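Local coordinates for protein succinate-semialdehyde dehydrogenase (PDB 4ITA) that probably oxidises succinic semialdehyde to succinate with NADP+ as cofactor, as an aldehyde dehydrogenase family enzyme with a Rossmann-type nucleotide-binding fold, at residues A[85-97]-A[134-148]. Sequence-based numbering, arbitrary orientation.
With NDP (NADPH dihydro-nicotinamide-adenine-dinucleotide phosphate), chain C; EDO (1,2-ethanediol), chain R.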
loop_
_atom_site.group_PDB
_atom_site.type_symbol
_atom_site.label_atom_id
_atom_site.label_comp_id
_atom_site.label_asym_id
_atom_site.label_seq_id
_atom_site.Cartn_x
_atom_site.Cartn_y
_atom_site.Cartn_z
ATOM N N GLU A 85 -3.047 -19.718 20.943
ATOM C CA GLU A 85 -2.995 -18.355 20.422
ATOM C C GLU A 85 -1.968 -17.500 21.180
ATOM O O GLU A 85 -1.231 -16.710 20.575
ATOM C CB GLU A 85 -4.378 -17.697 20.435
ATOM C CG GLU A 85 -4.312 -16.291 19.879
ATOM C CD GLU A 85 -5.648 -15.601 19.742
ATOM O OE1 GLU A 85 -6.715 -16.255 19.810
ATOM O OE2 GLU A 85 -5.623 -14.372 19.545
ATOM N N ALA A 86 -1.919 -17.651 22.499
ATOM C CA ALA A 86 -0.926 -16.937 23.297
ATOM C C ALA A 86 0.487 -17.385 22.916
ATOM O O ALA A 86 1.414 -16.574 22.818
ATOM C CB ALA A 86 -1.172 -17.155 24.783
ATOM N N GLU A 87 0.656 -18.681 22.677
ATOM C CA GLU A 87 1.948 -19.206 22.257
ATOM C C GLU A 87 2.373 -18.652 20.900
ATOM O O GLU A 87 3.539 -18.299 20.697
ATOM C CB GLU A 87 1.900 -20.737 22.214
ATOM C CG GLU A 87 1.805 -21.389 23.586
ATOM C CD GLU A 87 1.554 -22.887 23.517
ATOM O OE1 GLU A 87 1.704 -23.556 24.562
ATOM O OE2 GLU A 87 1.198 -23.388 22.430
ATOM N N LYS A 88 1.428 -18.563 19.969
ATOM C CA LYS A 88 1.749 -18.047 18.646
ATOM C C LYS A 88 2.070 -16.550 18.706
ATOM O O LYS A 88 2.914 -16.057 17.948
ATOM C CB LYS A 88 0.597 -18.326 17.687
ATOM C CG LYS A 88 0.959 -18.235 16.220
ATOM C CD LYS A 88 -0.232 -18.621 15.370
ATOM C CE LYS A 88 0.100 -18.561 13.897
ATOM N NZ LYS A 88 -0.990 -19.181 13.100
ATOM N N SER A 89 1.400 -15.839 19.611
ATOM C CA SER A 89 1.701 -14.432 19.882
ATOM C C SER A 89 3.153 -14.257 20.338
ATOM O O SER A 89 3.857 -13.350 19.876
ATOM C CB SER A 89 0.731 -13.868 20.926
ATOM O OG SER A 89 -0.604 -13.867 20.432
ATOM N N ALA A 90 3.603 -15.118 21.246
ATOM C CA ALA A 90 5.001 -15.102 21.665
ATOM C C ALA A 90 5.916 -15.362 20.476
ATOM O O ALA A 90 6.963 -14.729 20.334
ATOM C CB ALA A 90 5.239 -16.131 22.752
ATOM N N LEU A 91 5.513 -16.290 19.615
ATOM C CA LEU A 91 6.343 -16.682 18.487
ATOM C C LEU A 91 6.590 -15.521 17.531
ATOM O O LEU A 91 7.698 -15.352 17.044
ATOM C CB LEU A 91 5.687 -17.845 17.747
ATOM C CG LEU A 91 6.504 -18.611 16.716
ATOM C CD1 LEU A 91 7.608 -19.393 17.415
ATOM C CD2 LEU A 91 5.580 -19.528 15.921
ATOM N N VAL A 92 5.568 -14.715 17.243
ATOM C CA VAL A 92 5.783 -13.612 16.303
ATOM C C VAL A 92 6.625 -12.502 16.947
ATOM O O VAL A 92 7.390 -11.820 16.263
ATOM C CB VAL A 92 4.453 -13.082 15.672
ATOM C CG1 VAL A 92 3.571 -12.414 16.726
ATOM C CG2 VAL A 92 4.754 -12.147 14.506
ATOM N N CYS A 93 6.515 -12.337 18.266
ATOM C CA CYS A 93 7.406 -11.423 18.979
ATOM C C CYS A 93 8.855 -11.861 18.797
ATOM O O CYS A 93 9.727 -11.055 18.461
ATOM C CB CYS A 93 7.062 -11.370 20.469
ATOM S SG CYS A 93 5.528 -10.494 20.835
ATOM N N ARG A 94 9.104 -13.148 18.994
ATOM C CA ARG A 94 10.463 -13.671 18.849
ATOM C C ARG A 94 10.950 -13.596 17.402
ATOM O O ARG A 94 12.118 -13.296 17.157
ATOM C CB ARG A 94 10.560 -15.102 19.379
ATOM C CG ARG A 94 10.375 -15.170 20.874
ATOM C CD ARG A 94 10.917 -16.453 21.492
ATOM N NE ARG A 94 10.706 -16.456 22.939
ATOM C CZ ARG A 94 11.479 -15.808 23.801
ATOM N NH1 ARG A 94 12.517 -15.110 23.358
ATOM N NH2 ARG A 94 11.214 -15.844 25.102
ATOM N N TYR A 95 10.060 -13.842 16.445
ATOM C CA TYR A 95 10.416 -13.751 15.033
ATOM C C TYR A 95 10.990 -12.379 14.676
ATOM O O TYR A 95 12.064 -12.274 14.071
ATOM C CB TYR A 95 9.214 -14.080 14.151
ATOM C CG TYR A 95 9.533 -14.015 12.678
ATOM C CD1 TYR A 95 10.171 -15.072 12.040
ATOM C CD2 TYR A 95 9.208 -12.892 11.921
ATOM C CE1 TYR A 95 10.470 -15.011 10.691
ATOM C CE2 TYR A 95 9.497 -12.829 10.571
ATOM C CZ TYR A 95 10.133 -13.885 9.962
ATOM O OH TYR A 95 10.424 -13.814 8.615
ATOM N N TYR A 96 10.290 -11.313 15.057
ATOM C CA TYR A 96 10.792 -9.980 14.744
ATOM C C TYR A 96 11.961 -9.545 15.634
ATOM O O TYR A 96 12.828 -8.802 15.187
ATOM C CB TYR A 96 9.659 -8.951 14.669
ATOM C CG TYR A 96 8.856 -9.168 13.410
ATOM C CD1 TYR A 96 9.425 -8.939 12.161
ATOM C CD2 TYR A 96 7.555 -9.657 13.454
ATOM C CE1 TYR A 96 8.711 -9.154 10.990
ATOM C CE2 TYR A 96 6.831 -9.875 12.285
ATOM C CZ TYR A 96 7.420 -9.625 11.063
ATOM O OH TYR A 96 6.714 -9.844 9.909
ATOM N N ALA A 97 12.013 -10.032 16.868
ATOM C CA ALA A 97 13.217 -9.846 17.677
ATOM C C ALA A 97 14.430 -10.448 16.966
ATOM O O ALA A 97 15.506 -9.847 16.937
ATOM C CB ALA A 97 13.038 -10.481 19.033
ATOM N N PHE A 134 -9.257 -13.379 16.964
ATOM C CA PHE A 134 -7.957 -13.787 17.493
ATOM C C PHE A 134 -7.436 -12.577 18.240
ATOM O O PHE A 134 -6.582 -11.842 17.739
ATOM C CB PHE A 134 -6.995 -14.217 16.379
ATOM C CG PHE A 134 -7.409 -15.484 15.679
ATOM C CD1 PHE A 134 -8.127 -15.437 14.494
ATOM C CD2 PHE A 134 -7.082 -16.720 16.209
ATOM C CE1 PHE A 134 -8.511 -16.610 13.844
ATOM C CE2 PHE A 134 -7.462 -17.900 15.565
ATOM C CZ PHE A 134 -8.179 -17.838 14.384
ATOM N N PRO A 135 -7.975 -12.350 19.443
ATOM C CA PRO A 135 -7.811 -11.055 20.109
ATOM C C PRO A 135 -6.398 -10.772 20.611
ATOM O O PRO A 135 -6.093 -9.610 20.882
ATOM C CB PRO A 135 -8.813 -11.129 21.267
ATOM C CG PRO A 135 -8.910 -12.598 21.575
ATOM C CD PRO A 135 -8.767 -13.301 20.248
ATOM N N PHE A 136 -5.558 -11.800 20.742
ATOM C CA PHE A 136 -4.139 -11.601 21.052
ATOM C C PHE A 136 -3.286 -11.688 19.790
ATOM O O PHE A 136 -2.512 -10.775 19.491
ATOM C CB PHE A 136 -3.645 -12.639 22.072
ATOM C CG PHE A 136 -3.814 -12.222 23.513
ATOM C CD1 PHE A 136 -5.070 -11.908 24.019
ATOM C CD2 PHE A 136 -2.722 -12.179 24.369
ATOM C CE1 PHE A 136 -5.228 -11.541 25.350
ATOM C CE2 PHE A 136 -2.872 -11.814 25.700
ATOM C CZ PHE A 136 -4.126 -11.491 26.189
ATOM N N TRP A 137 -3.428 -12.783 19.050
ATOM C CA TRP A 137 -2.573 -13.044 17.898
ATOM C C TRP A 137 -2.600 -11.933 16.856
ATOM O O TRP A 137 -1.555 -11.513 16.386
ATOM C CB TRP A 137 -2.915 -14.407 17.268
ATOM C CG TRP A 137 -2.478 -14.570 15.839
ATOM C CD1 TRP A 137 -3.288 -14.655 14.742
ATOM C CD2 TRP A 137 -1.136 -14.666 15.358
ATOM N NE1 TRP A 137 -2.528 -14.795 13.607
ATOM C CE2 TRP A 137 -1.202 -14.806 13.957
ATOM C CE3 TRP A 137 0.120 -14.653 15.975
ATOM C CZ2 TRP A 137 -0.060 -14.927 13.163
ATOM C CZ3 TRP A 137 1.254 -14.772 15.183
ATOM C CH2 TRP A 137 1.155 -14.902 13.795
ATOM N N GLN A 138 -3.777 -11.440 16.489
ATOM C CA GLN A 138 -3.801 -10.415 15.447
ATOM C C GLN A 138 -3.139 -9.128 15.915
ATOM O O GLN A 138 -2.543 -8.398 15.115
ATOM C CB GLN A 138 -5.221 -10.119 14.984
ATOM C CG GLN A 138 -6.062 -11.336 14.653
ATOM C CD GLN A 138 -5.811 -11.837 13.262
ATOM O OE1 GLN A 138 -5.003 -11.269 12.536
ATOM N NE2 GLN A 138 -6.510 -12.895 12.865
ATOM N N VAL A 139 -3.244 -8.838 17.205
ATOM C CA VAL A 139 -2.580 -7.666 17.757
ATOM C C VAL A 139 -1.060 -7.828 17.698
ATOM O O VAL A 139 -0.358 -6.945 17.199
ATOM C CB VAL A 139 -3.039 -7.360 19.194
ATOM C CG1 VAL A 139 -2.243 -6.194 19.765
ATOM C CG2 VAL A 139 -4.543 -7.053 19.226
ATOM N N PHE A 140 -0.541 -8.954 18.177
ATOM C CA PHE A 140 0.898 -9.158 18.140
ATOM C C PHE A 140 1.442 -9.296 16.725
ATOM O O PHE A 140 2.573 -8.888 16.458
ATOM C CB PHE A 140 1.313 -10.308 19.058
ATOM C CG PHE A 140 1.266 -9.935 20.512
ATOM C CD1 PHE A 140 2.279 -9.168 21.073
ATOM C CD2 PHE A 140 0.193 -10.304 21.308
ATOM C CE1 PHE A 140 2.236 -8.794 22.407
ATOM C CE2 PHE A 140 0.138 -9.935 22.643
ATOM C CZ PHE A 140 1.170 -9.181 23.197
ATOM N N ARG A 141 0.626 -9.810 15.810
ATOM C CA ARG A 141 0.992 -9.886 14.400
ATOM C C ARG A 141 1.397 -8.516 13.840
ATOM O O ARG A 141 2.383 -8.414 13.101
ATOM C CB ARG A 141 -0.157 -10.490 13.577
ATOM C CG ARG A 141 0.137 -10.609 12.095
ATOM C CD ARG A 141 -0.987 -11.330 11.356
ATOM N NE ARG A 141 -2.180 -10.504 11.207
ATOM C CZ ARG A 141 -3.218 -10.826 10.440
ATOM N NH1 ARG A 141 -3.220 -11.970 9.768
ATOM N NH2 ARG A 141 -4.266 -10.014 10.359
ATOM N N PHE A 142 0.645 -7.466 14.169
ATOM C CA PHE A 142 1.037 -6.140 13.694
ATOM C C PHE A 142 1.996 -5.458 14.675
ATOM O O PHE A 142 2.883 -4.710 14.260
ATOM C CB PHE A 142 -0.180 -5.238 13.392
ATOM C CG PHE A 142 -0.630 -4.430 14.566
ATOM C CD1 PHE A 142 -0.029 -3.217 14.870
ATOM C CD2 PHE A 142 -1.638 -4.897 15.389
ATOM C CE1 PHE A 142 -0.419 -2.489 15.981
ATOM C CE2 PHE A 142 -2.041 -4.176 16.500
ATOM C CZ PHE A 142 -1.423 -2.976 16.803
ATOM N N ALA A 143 1.820 -5.699 15.970
ATOM C CA ALA A 143 2.562 -4.924 16.966
ATOM C C ALA A 143 4.041 -5.280 17.033
ATOM O O ALA A 143 4.886 -4.398 17.171
ATOM C CB ALA A 143 1.925 -5.038 18.350
ATOM N N ALA A 144 4.365 -6.567 16.935
ATOM C CA ALA A 144 5.766 -6.980 16.983
ATOM C C ALA A 144 6.633 -6.287 15.907
ATOM O O ALA A 144 7.639 -5.674 16.250
ATOM C CB ALA A 144 5.895 -8.515 16.938
ATOM N N PRO A 145 6.239 -6.342 14.617
ATOM C CA PRO A 145 7.076 -5.628 13.642
ATOM C C PRO A 145 7.009 -4.111 13.778
ATOM O O PRO A 145 8.024 -3.449 13.541
ATOM C CB PRO A 145 6.521 -6.091 12.284
ATOM C CG PRO A 145 5.126 -6.536 12.568
ATOM C CD PRO A 145 5.165 -7.111 13.958
ATOM N N ALA A 146 5.851 -3.566 14.153
ATOM C CA ALA A 146 5.738 -2.125 14.366
ATOM C C ALA A 146 6.747 -1.645 15.393
ATOM O O ALA A 146 7.484 -0.667 15.174
ATOM C CB ALA A 146 4.312 -1.738 14.780
ATOM N N LEU A 147 6.794 -2.336 16.521
ATOM C CA LEU A 147 7.662 -1.915 17.609
ATOM C C LEU A 147 9.129 -2.172 17.270
ATOM O O LEU A 147 10.004 -1.373 17.635
ATOM C CB LEU A 147 7.259 -2.588 18.925
ATOM C CG LEU A 147 5.806 -2.299 19.361
ATOM C CD1 LEU A 147 5.554 -2.558 20.849
ATOM C CD2 LEU A 147 5.293 -0.905 18.958
ATOM N N MET A 148 9.421 -3.268 16.577
ATOM C CA MET A 148 10.806 -3.517 16.192
ATOM C C MET A 148 11.298 -2.458 15.204
ATOM O O MET A 148 12.473 -2.087 15.218
ATOM C CB MET A 148 10.973 -4.919 15.612
ATOM C CG MET A 148 12.429 -5.371 15.531
ATOM S SD MET A 148 13.402 -5.441 17.084
ATOM C CE MET A 148 14.885 -6.222 16.404
HETATM P PA NDP C . -15.953 -6.050 12.171
HETATM O O1A NDP C . -15.424 -5.487 10.884
HETATM O O2A NDP C . -17.390 -5.826 12.551
HETATM O O5B NDP C . -15.056 -5.489 13.372
HETATM C C5B NDP C . -13.624 -5.515 13.330
HETATM C C4B NDP C . -13.042 -4.259 13.974
HETATM O O4B NDP C . -13.413 -3.123 13.188
HETATM C C3B NDP C . -13.589 -3.979 15.368
HETATM O O3B NDP C . -12.578 -3.310 16.133
HETATM C C2B NDP C . -14.729 -3.017 15.094
HETATM O O2B NDP C . -15.054 -2.187 16.200
HETATM C C1B NDP C . -14.099 -2.181 14.015
HETATM N N9A NDP C . -15.044 -1.480 13.132
HETATM C C8A NDP C . -16.228 -1.914 12.657
HETATM N N7A NDP C . -16.773 -0.981 11.840
HETATM C C5A NDP C . -15.914 0.048 11.775
HETATM C C6A NDP C . -15.854 1.356 11.103
HETATM N N6A NDP C . -16.863 1.748 10.300
HETATM N N1A NDP C . -14.767 2.120 11.322
HETATM C C2A NDP C . -13.756 1.736 12.113
HETATM N N3A NDP C . -13.742 0.563 12.763
HETATM C C4A NDP C . -14.776 -0.291 12.625
HETATM O O3 NDP C . -15.563 -7.626 12.083
HETATM P PN NDP C . -16.268 -8.984 12.629
HETATM O O1N NDP C . -17.769 -8.948 12.446
HETATM O O2N NDP C . -15.668 -9.287 13.974
HETATM O O5D NDP C . -15.689 -10.057 11.577
HETATM C C5D NDP C . -14.300 -10.357 11.543
HETATM C C4D NDP C . -13.797 -10.287 10.112
HETATM O O4D NDP C . -12.366 -10.184 10.106
HETATM C C3D NDP C . -14.130 -11.525 9.304
HETATM O O3D NDP C . -14.559 -11.156 7.989
HETATM C C2D NDP C . -12.801 -12.255 9.306
HETATM O O2D NDP C . -12.729 -13.171 8.212
HETATM C C1D NDP C . -11.820 -11.109 9.162
HETATM N N1N NDP C . -10.472 -11.549 9.548
HETATM C C2N NDP C . -9.416 -11.258 8.769
HETATM C C3N NDP C . -8.258 -12.031 8.852
HETATM C C7N NDP C . -7.048 -11.719 8.023
HETATM O O7N NDP C . -5.948 -11.720 8.573
HETATM N N7N NDP C . -7.184 -11.457 6.726
HETATM C C4N NDP C . -8.185 -13.224 9.775
HETATM C C5N NDP C . -9.168 -13.080 10.842
HETATM C C6N NDP C . -10.273 -12.248 10.684
HETATM P P2B NDP C . -16.325 -2.487 17.135
HETATM O O1X NDP C . -16.262 -1.356 18.121
HETATM O O2X NDP C . -17.544 -2.427 16.245
HETATM O O3X NDP C . -16.130 -3.826 17.780
HETATM C C1 EDO R . -5.493 -17.048 11.929
HETATM O O1 EDO R . -4.175 -17.567 11.736
HETATM C C2 EDO R . -5.708 -15.874 10.983
HETATM O O2 EDO R . -4.806 -14.808 11.318
#
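Parallel helix packing beside the cofactor site of an aldehyde dehydrogenase is exemplified by helices 79-103 and 137-149; the axes of segments 85-97 and 137-148 come within 8.6 Å and cross at -19°. Trp137 is a knob seated among Glu85, Lys88, Ser89 and Val92. With CG anti to the backbone N (chi1 -162°) and the chain extended beyond it, Lys88 lies over one indole face, CE 3.8 Å from the centroid of the Trp137 six-membered ring; NZ makes an off-centre cation-pi contact and is hydrogen-bonded to Ser421 O. Val92 CG1 meets Trp137 CZ3 at 3.6 Å, while the indole NE1 donates a hydrogen bond to O2 of a bound ethanediol at the ring edge. An alanine in place of Trp137 would probably strip the Lys88 methylenes of their aromatic bed, leave a gap beside Val92 and deprive the ethanediol of its indole donor. Where the loop of Phe134 to Phe136 leads into the helix, Glu85 OE2 appears to accept from the backbone N of both Phe136 and Trp137, though its modelled position is doubtful; OE1 forms a salt bridge with Lys77. Farther along, Cys93 SG approaches the Phe140 ring obliquely, and Pro145, at a kink, sets CB over the centre of the Tyr96 ring. The same helix serves the cofactor: NH1 and NH2 of Arg141 both donate to one NADPH carboxamide oxygen, O7N, each at 3.0 Å, in plane at the guanidinium edge.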